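Local coordinates for protein CupA (Streptococcus pneumoniae, PDB 4F2E) that binds copper(I) through a cupredoxin-fold domain and probably serves as a copper chaperone in the copper resistance of this bacterium, at residues 39-44 against 62-67; 51-56 against 82-87. All blocks are in the same frame, centred on the assembly; numbering follows the deposited sequence. Where two conformers were deposited one is given.

Contact 1. Residues 39-44 against 62-67; sequences IVFDRK and ANLPMG
The guanidinium of Arg43 receives the carbonyl oxygen of Leu64 at its edge, while one face has Met66 CB above it, displaced toward the rim. Arg43 NH1 donates to Leu64 O at 2.7 Å; the acceptor lies only 6° out of the guanidinium plane, and the donor sits nearly along the C=O axis. The second flat group, the Phe41 ring, leads away from residues 62-67, and it is CB of Phe41 that meets Leu64 CD2, at 4.0 Å. With CG anti to the backbone N (chi1 -176°) and the chain extended onward to NE, Arg43 runs across the segment 62-67; its CD lies 3.7 Å from Met66 CA. Its aliphatic part crosses the Met66 side chain at about a right angle, with CG 4.1 Å from SD.

In the cupredoxin-like fold this contact joins the end of strand 37-43 to residues 64-67, which follow strand 60-63. The backbone closes it where Gly67 N donates to Arg43 O at 2.9 Å, the donor tilted 34° from the carbonyl plane. Met66 CE comes to 3.4 Å from Lys44 O. The guanidinium has further partners: NH2 forms a salt bridge with Asp51 OD1 and NE a hydrogen bond with Asp45 O, so all three nitrogens are engaged and the rotation of the buried group is fixed.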
ATOM      1  N   ILE A  39      -0.396   5.960   0.423  1.00 10.74           N
ATOM      2  CA  ILE A  39       0.374   4.788   0.795  1.00 11.17           C
ATOM      3  C   ILE A  39       1.741   4.954   0.152  1.00 11.23           C
ATOM      4  O   ILE A  39       1.891   4.831  -1.065  1.00 11.79           O
ATOM      5  CB  ILE A  39      -0.320   3.490   0.349  1.00 12.03           C
ATOM      6  CG1 ILE A  39      -1.784   3.503   0.801  1.00 13.04           C
ATOM      7  CG2 ILE A  39       0.401   2.275   0.917  1.00 13.42           C
ATOM      8  CD1 ILE A  39      -2.611   2.350   0.273  1.00 17.15           C
ATOM      9  N   VAL A  40       2.726   5.280   0.979  1.00  9.86           N
ATOM     10  CA  VAL A  40       4.030   5.696   0.495  1.00 10.57           C
ATOM     11  C   VAL A  40       4.987   4.515   0.457  1.00 10.56           C
ATOM     12  O   VAL A  40       5.427   4.029   1.501  1.00 12.46           O
ATOM     13  CB  VAL A  40       4.616   6.801   1.390  1.00 10.88           C
ATOM     14  CG1 VAL A  40       5.918   7.325   0.800  1.00 14.18           C
ATOM     15  CG2 VAL A  40       3.606   7.928   1.559  1.00 11.85           C
ATOM     16  N   PHE A  41       5.306   4.057  -0.749  1.00 10.98           N
ATOM     17  CA  PHE A  41       6.219   2.937  -0.920  1.00 11.03           C
ATOM     18  C   PHE A  41       7.644   3.427  -1.076  1.00 12.27           C
ATOM     19  O   PHE A  41       7.964   4.156  -2.017  1.00 14.03           O
ATOM     20  CB  PHE A  41       5.809   2.083  -2.122  1.00 10.59           C
ATOM     21  CG  PHE A  41       4.549   1.303  -1.895  1.00 10.60           C
ATOM     22  CD1 PHE A  41       3.310   1.881  -2.119  1.00 11.38           C
ATOM     23  CD2 PHE A  41       4.602  -0.005  -1.439  1.00 10.27           C
ATOM     24  CE1 PHE A  41       2.149   1.171  -1.899  1.00 11.61           C
ATOM     25  CE2 PHE A  41       3.440  -0.721  -1.217  1.00 10.81           C
ATOM     26  CZ  PHE A  41       2.215  -0.136  -1.447  1.00 11.74           C
ATOM     27  N   ASP A  42       8.500   3.025  -0.144  1.00 11.49           N
ATOM     28  CA  ASP A  42       9.906   3.389  -0.193  1.00 12.34           C
ATOM     29  C   ASP A  42      10.680   2.163  -0.645  1.00 12.85           C
ATOM     30  O   ASP A  42      10.807   1.196   0.107  1.00 12.98           O
ATOM     31  CB  ASP A  42      10.373   3.845   1.188  1.00 14.20           C
ATOM     32  CG  ASP A  42      11.789   4.374   1.179  1.00 21.47           C
ATOM     33  OD1 ASP A  42      12.272   4.762   0.095  1.00 22.06           O
ATOM     34  OD2 ASP A  42      12.415   4.407   2.257  1.00 29.58           O
ATOM     35  N   ARG A  43      11.184   2.192  -1.876  1.00 11.41           N
ATOM     36  CA  ARG A  43      11.786   0.997  -2.455  1.00 13.22           C
ATOM     37  C   ARG A  43      13.274   0.879  -2.153  1.00 12.63           C
ATOM     38  O   ARG A  43      14.068   1.740  -2.533  1.00 14.56           O
ATOM     39  CB  ARG A  43      11.553   0.914  -3.964  1.00 11.67           C
ATOM     40  CG  ARG A  43      12.104  -0.375  -4.537  1.00 11.17           C
ATOM     41  CD  ARG A  43      11.844  -0.535  -6.011  1.00 12.89           C
ATOM     42  NE  ARG A  43      12.426  -1.786  -6.488  1.00 11.30           N
ATOM     43  CZ  ARG A  43      12.460  -2.163  -7.759  1.00 12.61           C
ATOM     44  NH1 ARG A  43      11.950  -1.380  -8.698  1.00 12.78           N
ATOM     45  NH2 ARG A  43      13.009  -3.326  -8.091  1.00 12.57           N
ATOM     46  N   LYS A  44      13.640  -0.210  -1.481  1.00 11.95           N
ATOM     47  CA  LYS A  44      15.018  -0.433  -1.065  1.00 12.42           C
ATOM     48  C   LYS A  44      15.578  -1.751  -1.599  1.00 12.85           C
ATOM     49  O   LYS A  44      16.732  -2.088  -1.347  1.00 17.06           O
ATOM     50  CB  LYS A  44      15.116  -0.399   0.460  1.00 16.21           C
ATOM     51  CG  LYS A  44      14.738   0.947   1.060  1.00 20.82           C
ATOM     52  CD  LYS A  44      14.805   0.922   2.575  1.00 27.59           C
ATOM     53  CE  LYS A  44      14.512   2.293   3.158  1.00 30.83           C
ATOM     54  NZ  LYS A  44      14.553   2.279   4.646  1.00 38.21           N
ATOM     55  N   ALA A  62       1.483   0.316 -10.937  1.00 11.92           N
ATOM     56  CA  ALA A  62       2.474   1.345 -11.225  1.00 11.48           C
ATOM     57  C   ALA A  62       3.899   0.894 -10.943  1.00 12.21           C
ATOM     58  O   ALA A  62       4.139   0.013 -10.119  1.00 12.52           O
ATOM     59  CB  ALA A  62       2.158   2.608 -10.436  1.00 15.80           C
ATOM     60  N   ASN A  63       4.848   1.516 -11.632  1.00 12.07           N
ATOM     61  CA  ASN A  63       6.260   1.246 -11.419  1.00 11.19           C
ATOM     62  C   ASN A  63       6.780   1.894 -10.142  1.00 12.45           C
ATOM     63  O   ASN A  63       6.453   3.038  -9.836  1.00 15.36           O
ATOM     64  CB  ASN A  63       7.080   1.753 -12.608  1.00 14.63           C
ATOM     65  CG  ASN A  63       6.841   0.953 -13.871  1.00 16.79           C
ATOM     66  OD1 ASN A  63       6.300  -0.150 -13.831  1.00 16.83           O
ATOM     67  ND2 ASN A  63       7.260   1.504 -15.006  1.00 20.29           N
ATOM     68  N   LEU A  64       7.591   1.149  -9.398  1.00 12.67           N
ATOM     69  CA  LEU A  64       8.263   1.680  -8.219  1.00 12.75           C
ATOM     70  C   LEU A  64       9.733   1.896  -8.538  1.00 13.99           C
ATOM     71  O   LEU A  64      10.465   0.932  -8.744  1.00 13.65           O
ATOM     72  CB  LEU A  64       8.157   0.700  -7.052  1.00 13.78           C
ATOM     73  CG  LEU A  64       6.784   0.367  -6.479  1.00 12.13           C
ATOM     74  CD1 LEU A  64       6.979  -0.555  -5.285  1.00 13.77           C
ATOM     75  CD2 LEU A  64       6.037   1.622  -6.072  1.00 12.09           C
ATOM     76  N   PRO A  65      10.176   3.160  -8.583  1.00 14.47           N
ATOM     77  CA  PRO A  65      11.592   3.409  -8.875  1.00 14.37           C
ATOM     78  C   PRO A  65      12.485   2.975  -7.714  1.00 14.06           C
ATOM     79  O   PRO A  65      12.183   3.263  -6.557  1.00 14.47           O
ATOM     80  CB  PRO A  65      11.653   4.933  -9.048  1.00 20.17           C
ATOM     81  CG  PRO A  65      10.237   5.355  -9.312  1.00 26.28           C
ATOM     82  CD  PRO A  65       9.398   4.406  -8.515  1.00 17.58           C
ATOM     83  N   MET A  66      13.574   2.280  -8.027  1.00 15.94           N
ATOM     84  CA  MET A  66      14.518   1.842  -7.005  1.00 14.04           C
ATOM     85  C   MET A  66      15.124   3.026  -6.253  1.00 14.59           C
ATOM     86  O   MET A  66      15.501   4.036  -6.855  1.00 15.72           O
ATOM     87  CB  MET A  66      15.628   0.993  -7.630  1.00 16.53           C
ATOM     88  CG  MET A  66      16.730   0.604  -6.658  1.00 15.67           C
ATOM     89  SD  MET A  66      16.130  -0.374  -5.268  1.00 15.51           S
ATOM     90  CE  MET A  66      17.547  -0.300  -4.178  1.00 20.05           C
ATOM     91  N   GLY A  67      15.208   2.897  -4.933  1.00 13.02           N
ATOM     92  CA  GLY A  67      15.847   3.902  -4.103  1.00 16.59           C
ATOM     93  C   GLY A  67      15.034   5.170  -3.943  1.00 16.82           C
ATOM     94  O   GLY A  67      15.544   6.185  -3.470  1.00 17.98           O
TER

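Contact 2. Residues 51-56 against 82-87; sequences DQIVFP and FSFACG. With CU1 (copper (I) ion), chain B.
CG of Phe84 stands between the backbone N and the carbonyl carbon (chi1 61°), whereas CG of Phe55 is anti to its carbonyl carbon (chi1 -78°), and the two side chains run alongside each other in the same direction. Phe84 CB sits over the centre of the Phe55 ring, 3.5 Å from its centroid, in a CH-pi contact. The ring planes are within 16° of parallel, an offset pair with barely any overlap. Beside them, Ile53 CD1 packs against Phe84 CD1 at 4.1 Å.

Strands 52-55 and 80-86 are antiparallel neighbours in the cupredoxin-like sheet. Val54 and Ala85 form a hydrogen-bonded pair: Val54 N donates to Ala85 O at 2.8 Å and Ala85 N to Val54 O at 3.0 Å. Gly87 N makes a weak, bent bond to Gln52 O, while a water accepts from both Gln52 N and Gly87 N. Cys86 CA makes a CA-H...O contact with the same oxygen, Gln52 O, at 3.2 Å. The Cys86 thiolate binds a copper(I) ion, its SG lying 2.2 Å from the metal, and Cys49 shares this ion.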
ATOM      1  N   ASP A  51       9.418  -4.604  -9.115  1.00 11.11           N
ATOM      2  CA  ASP A  51       9.386  -3.448 -10.013  1.00 11.58           C
ATOM      3  C   ASP A  51       8.053  -2.706 -10.028  1.00 13.50           C
ATOM      4  O   ASP A  51       8.008  -1.503 -10.293  1.00 11.84           O
ATOM      5  CB  ASP A  51       9.747  -3.861 -11.441  1.00 11.85           C
ATOM      6  CG  ASP A  51      11.238  -4.006 -11.647  1.00 12.90           C
ATOM      7  OD1 ASP A  51      12.009  -3.577 -10.766  1.00 14.80           O
ATOM      8  OD2 ASP A  51      11.637  -4.538 -12.704  1.00 16.56           O
ATOM      9  N   GLN A  52       6.964  -3.420  -9.760  1.00 12.00           N
ATOM     10  CA  GLN A  52       5.641  -2.811  -9.810  1.00 13.29           C
ATOM     11  C   GLN A  52       4.832  -3.064  -8.549  1.00 10.45           C
ATOM     12  O   GLN A  52       5.058  -4.043  -7.834  1.00 12.11           O
ATOM     13  CB  GLN A  52       4.862  -3.309 -11.027  1.00 15.62           C
ATOM     14  CG  GLN A  52       5.444  -2.863 -12.353  1.00 18.62           C
ATOM     15  CD  GLN A  52       5.940  -4.020 -13.190  1.00 25.60           C
ATOM     16  OE1 GLN A  52       5.295  -5.066 -13.267  1.00 30.48           O
ATOM     17  NE2 GLN A  52       7.093  -3.840 -13.824  1.00 33.91           N
ATOM     18  N   ILE A  53       3.894  -2.161  -8.281  1.00  9.21           N
ATOM     19  CA  ILE A  53       2.941  -2.318  -7.191  1.00 10.01           C
ATOM     20  C   ILE A  53       1.536  -2.349  -7.783  1.00  9.59           C
ATOM     21  O   ILE A  53       1.224  -1.581  -8.694  1.00 11.09           O
ATOM     22  CB  ILE A  53       3.068  -1.186  -6.140  1.00 11.05           C
ATOM     23  CG1 ILE A  53       2.200  -1.481  -4.912  1.00 12.63           C
ATOM     24  CG2 ILE A  53       2.705   0.170  -6.747  1.00 12.86           C
ATOM     25  CD1 ILE A  53       2.606  -2.735  -4.156  1.00 14.62           C
ATOM     26  N   VAL A  54       0.702  -3.247  -7.268  1.00 10.35           N
ATOM     27  CA  VAL A  54      -0.647  -3.446  -7.790  1.00  9.30           C
ATOM     28  C   VAL A  54      -1.682  -3.465  -6.666  1.00  9.97           C
ATOM     29  O   VAL A  54      -1.535  -4.206  -5.693  1.00 10.24           O
ATOM     30  CB  VAL A  54      -0.752  -4.772  -8.584  1.00 10.28           C
ATOM     31  CG1 VAL A  54      -2.132  -4.921  -9.209  1.00 12.47           C
ATOM     32  CG2 VAL A  54       0.320  -4.844  -9.656  1.00 10.17           C
ATOM     33  N   PHE A  55      -2.710  -2.626  -6.797  1.00  9.91           N
ATOM     34  CA  PHE A  55      -3.899  -2.680  -5.950  1.00  9.44           C
ATOM     35  C   PHE A  55      -5.063  -2.992  -6.885  1.00 11.46           C
ATOM     36  O   PHE A  55      -5.684  -2.079  -7.424  1.00 10.43           O
ATOM     37  CB  PHE A  55      -4.142  -1.336  -5.254  1.00 10.62           C
ATOM     38  CG  PHE A  55      -3.247  -1.081  -4.071  1.00 10.31           C
ATOM     39  CD1 PHE A  55      -1.902  -0.802  -4.248  1.00 11.62           C
ATOM     40  CD2 PHE A  55      -3.764  -1.085  -2.783  1.00 10.97           C
ATOM     41  CE1 PHE A  55      -1.081  -0.555  -3.158  1.00 13.51           C
ATOM     42  CE2 PHE A  55      -2.948  -0.839  -1.692  1.00 12.73           C
ATOM     43  CZ  PHE A  55      -1.606  -0.570  -1.881  1.00 13.96           C
ATOM     44  N   PRO A  56      -5.373  -4.283  -7.068  0.50 10.27           N
ATOM     45  CA  PRO A  56      -6.328  -4.690  -8.107  0.50 11.11           C
ATOM     46  C   PRO A  56      -7.748  -4.167  -7.892  0.50 11.29           C
ATOM     47  O   PRO A  56      -8.465  -3.962  -8.871  0.50 12.62           O
ATOM     48  CB  PRO A  56      -6.298  -6.222  -8.033  0.50 12.38           C
ATOM     49  CG  PRO A  56      -5.831  -6.525  -6.651  0.50 11.47           C
ATOM     50  CD  PRO A  56      -4.865  -5.432  -6.299  0.50 10.62           C
ATOM     51  N   PHE A  82      -8.681  -5.782   1.288  1.00 12.06           N
ATOM     52  CA  PHE A  82      -8.236  -5.595  -0.086  1.00 12.83           C
ATOM     53  C   PHE A  82      -6.774  -5.963  -0.216  1.00 14.77           C
ATOM     54  O   PHE A  82      -5.959  -5.635   0.645  1.00 14.94           O
ATOM     55  CB  PHE A  82      -8.460  -4.149  -0.521  1.00 11.22           C
ATOM     56  CG  PHE A  82      -9.866  -3.675  -0.301  1.00 11.90           C
ATOM     57  CD1 PHE A  82     -10.204  -2.978   0.845  1.00 12.84           C
ATOM     58  CD2 PHE A  82     -10.853  -3.950  -1.230  1.00 14.62           C
ATOM     59  CE1 PHE A  82     -11.502  -2.550   1.055  1.00 13.01           C
ATOM     60  CE2 PHE A  82     -12.150  -3.528  -1.028  1.00 14.20           C
ATOM     61  CZ  PHE A  82     -12.476  -2.827   0.116  1.00 12.82           C
ATOM     62  N   SER A  83      -6.440  -6.647  -1.300  1.00 13.10           N
ATOM     63  CA  SER A  83      -5.087  -7.135  -1.483  1.00 13.12           C
ATOM     64  C   SER A  83      -4.218  -6.096  -2.172  1.00 11.98           C
ATOM     65  O   SER A  83      -4.706  -5.230  -2.898  1.00 13.94           O
ATOM     66  CB  SER A  83      -5.102  -8.410  -2.324  1.00 13.97           C
ATOM     67  OG  SER A  83      -5.519  -8.118  -3.647  1.00 16.06           O
ATOM     68  N   PHE A  84      -2.920  -6.174  -1.925  1.00 11.14           N
ATOM     69  CA  PHE A  84      -1.964  -5.551  -2.821  1.00 10.74           C
ATOM     70  C   PHE A  84      -0.812  -6.512  -3.035  1.00 11.46           C
ATOM     71  O   PHE A  84      -0.619  -7.444  -2.256  1.00 10.09           O
ATOM     72  CB  PHE A  84      -1.520  -4.144  -2.371  1.00 11.69           C
ATOM     73  CG  PHE A  84      -0.822  -4.084  -1.033  1.00 10.41           C
ATOM     74  CD1 PHE A  84       0.561  -4.161  -0.949  1.00 11.51           C
ATOM     75  CD2 PHE A  84      -1.547  -3.877   0.132  1.00 10.54           C
ATOM     76  CE1 PHE A  84       1.206  -4.069   0.273  1.00 11.72           C
ATOM     77  CE2 PHE A  84      -0.910  -3.788   1.362  1.00 11.29           C
ATOM     78  CZ  PHE A  84       0.470  -3.881   1.433  1.00 12.43           C
ATOM     79  N   ALA A  85      -0.078  -6.312  -4.119  1.00  9.69           N
ATOM     80  CA  ALA A  85       0.964  -7.250  -4.492  1.00  9.40           C
ATOM     81  C   ALA A  85       1.903  -6.623  -5.498  1.00 10.08           C
ATOM     82  O   ALA A  85       1.635  -5.542  -6.024  1.00 10.29           O
ATOM     83  CB  ALA A  85       0.350  -8.517  -5.069  1.00 10.73           C
ATOM     84  N   CYS A  86       3.013  -7.297  -5.758  1.00  9.75           N
ATOM     85  CA  CYS A  86       3.916  -6.860  -6.808  1.00 10.07           C
ATOM     86  C   CYS A  86       3.281  -7.168  -8.157  1.00 10.92           C
ATOM     87  O   CYS A  86       2.229  -7.807  -8.228  1.00 11.28           O
ATOM     88  CB  CYS A  86       5.265  -7.557  -6.683  1.00 10.84           C
ATOM     89  SG  CYS A  86       5.201  -9.313  -7.085  1.00 10.07           S
ATOM     90  N   GLY A  87       3.926  -6.718  -9.227  1.00 11.16           N
ATOM     91  CA  GLY A  87       3.411  -6.931 -10.566  1.00 11.84           C
ATOM     92  C   GLY A  87       3.354  -8.386 -11.002  1.00 12.10           C
ATOM     93  O   GLY A  87       2.726  -8.703 -12.013  1.00 14.13           O
TER
HETATM   94 CU   CU1 B 201       7.309  -9.829  -7.257  1.00 12.38          CU
HETATM   95  O   HOH W   1       6.702  -6.323  -9.857  1.00 12.32           O
HETATM   96  O   HOH W   2       3.512  -6.470 -14.432  1.00 36.08           O

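Contacts 1 and 2 lie with their centres about 12 Å apart and are joined through the antiparallel pairing of strands 52-55 and 60-63. Ala62 O of contact 1 is 2.9 Å from Ile53 N of contact 2, and Leu64 N is 2.8 Å from Asp51 O, both probable hydrogen bonds. Side chains join them too: Phe41 touches Ile53 and Phe55, and Leu64 touches Ile53. Contact 2 supplies a copper ligand directly, and its Cys86 side chain is about 5 Å from the second copper(I), bound by Cys49, Met88 and Met90. The Arg43 side chain of contact 1 stays about 9 Å from a copper ion.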